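Side-chain contact in Pbp related beta-lactamase (Pyrococcus abyssi, PDB 2QMI), which probably acts as a serine peptidase of the penicillin-binding protein and beta-lactamase family, assembling as an octamer that forms a self-compartmentalizing protease: residues A[24-27]-A[33-36]. Numbering follows the deposited sequence.
Sequences ISII and VYAK
The closest side-chain approach between 24-27 and 33-36 is that of Ile26 to Tyr34. The end of the isoleucine meets one flank of the phenol ring obliquely and tightly, Ile26 CD1 lying 3.3 Å from Tyr34 CD2, short for two carbons. Ile26 CG1 sits at the ring edge, in its plane, 3.7 Å from the same Tyr34 CD2. The first torsions help place the groups: Ile26 carries CG1 beside its backbone N (chi1 -53°) and Tyr34 swings its ring anti to its own N (chi1 176°). Ile24 reaches the next ring carbon more loosely, its CG2 standing 4.2 Å from Tyr34 CE2; Ile24, Ile26 and Tyr34 project from the same sheet face, which puts both isoleucines beside the one ring. Lys36 starts on that face too, but its chain leads away to a salt bridge with Glu7, whose carboxylate also receives a hydrogen bond from the Tyr34 hydroxyl; this ties the face to helix 3-16. On the reverse face Ser25 and Ala35 form a non-hydrogen-bonded pair, and Ser25 OG bonds to the carbonyl of Val241. The backbone is joined by a reciprocal pair, Ile24 N to Lys36 O and Lys36 N to Ile24 O, both 3.0 Å, and further along by Ile26 N to Tyr34 O and Val33 N to Ile26 O. Segment axes at 173° make the strands antiparallel, and their succession through a short turn makes 21-28 and 31-38 a beta hairpin. In the antiparallel sheet of the beta-lactamase/penicillin-binding protein fold, 31-38 forms an edge strand within this chain, and 21-28 lies between it and 321-327.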
loop_
_atom_site.group_PDB
_atom_site.type_symbol
_atom_site.label_atom_id
_atom_site.label_comp_id
_atom_site.label_asym_id
_atom_site.label_seq_id
_atom_site.Cartn_x
_atom_site.Cartn_y
_atom_site.Cartn_z
ATOM N N ILE A 24 -28.806 -34.286 9.528
ATOM C CA ILE A 24 -29.060 -35.444 8.677
ATOM C C ILE A 24 -30.044 -36.427 9.312
ATOM O O ILE A 24 -30.025 -36.653 10.525
ATOM C CB ILE A 24 -27.738 -36.199 8.356
ATOM C CG1 ILE A 24 -28.012 -37.402 7.443
ATOM C CG2 ILE A 24 -27.078 -36.652 9.649
ATOM C CD1 ILE A 24 -26.758 -38.163 7.013
ATOM N N SER A 25 -30.921 -36.991 8.492
ATOM C CA SER A 25 -31.874 -37.983 8.978
ATOM C C SER A 25 -31.812 -39.165 8.016
ATOM O O SER A 25 -31.593 -38.982 6.816
ATOM C CB SER A 25 -33.292 -37.403 9.048
ATOM O OG SER A 25 -33.751 -36.996 7.776
ATOM N N ILE A 26 -31.959 -40.378 8.545
ATOM C CA ILE A 26 -31.905 -41.579 7.711
ATOM C C ILE A 26 -33.162 -42.423 7.846
ATOM O O ILE A 26 -33.639 -42.668 8.955
ATOM C CB ILE A 26 -30.706 -42.479 8.073
ATOM C CG1 ILE A 26 -29.411 -41.673 8.055
ATOM C CG2 ILE A 26 -30.592 -43.619 7.065
ATOM C CD1 ILE A 26 -28.184 -42.516 8.346
ATOM N N ILE A 27 -33.680 -42.873 6.707
ATOM C CA ILE A 27 -34.882 -43.696 6.669
ATOM C C ILE A 27 -34.577 -45.116 6.207
ATOM O O ILE A 27 -34.042 -45.322 5.111
ATOM C CB ILE A 27 -35.930 -43.145 5.683
ATOM C CG1 ILE A 27 -36.106 -41.641 5.868
ATOM C CG2 ILE A 27 -37.256 -43.859 5.894
ATOM C CD1 ILE A 27 -37.032 -41.034 4.853
ATOM N N VAL A 33 -34.390 -44.077 11.373
ATOM C CA VAL A 33 -33.560 -44.870 12.283
ATOM C C VAL A 33 -32.327 -44.134 12.797
ATOM O O VAL A 33 -31.571 -44.672 13.612
ATOM C CB VAL A 33 -33.077 -46.186 11.603
ATOM C CG1 VAL A 33 -34.270 -46.941 11.012
ATOM C CG2 VAL A 33 -32.054 -45.881 10.531
ATOM N N TYR A 34 -32.125 -42.907 12.323
ATOM C CA TYR A 34 -30.966 -42.118 12.718
ATOM C C TYR A 34 -31.147 -40.663 12.310
ATOM O O TYR A 34 -31.379 -40.360 11.143
ATOM C CB TYR A 34 -29.709 -42.677 12.053
ATOM C CG TYR A 34 -28.457 -41.877 12.329
ATOM C CD1 TYR A 34 -27.847 -41.905 13.587
ATOM C CD2 TYR A 34 -27.881 -41.088 11.334
ATOM C CE1 TYR A 34 -26.689 -41.166 13.845
ATOM C CE2 TYR A 34 -26.725 -40.347 11.584
ATOM C CZ TYR A 34 -26.134 -40.392 12.839
ATOM O OH TYR A 34 -24.978 -39.674 13.073
ATOM N N ALA A 35 -31.050 -39.771 13.287
ATOM C CA ALA A 35 -31.193 -38.342 13.054
ATOM C C ALA A 35 -30.199 -37.655 13.967
ATOM O O ALA A 35 -30.111 -37.974 15.155
ATOM C CB ALA A 35 -32.616 -37.887 13.374
ATOM N N LYS A 36 -29.449 -36.707 13.421
ATOM C CA LYS A 36 -28.463 -36.024 14.232
ATOM C C LYS A 36 -28.024 -34.702 13.620
ATOM O O LYS A 36 -28.079 -34.518 12.402
ATOM C CB LYS A 36 -27.253 -36.945 14.431
ATOM C CG LYS A 36 -26.261 -36.483 15.484
ATOM C CD LYS A 36 -25.357 -37.639 15.943
ATOM C CE LYS A 36 -26.151 -38.686 16.735
ATOM N NZ LYS A 36 -25.294 -39.796 17.283
#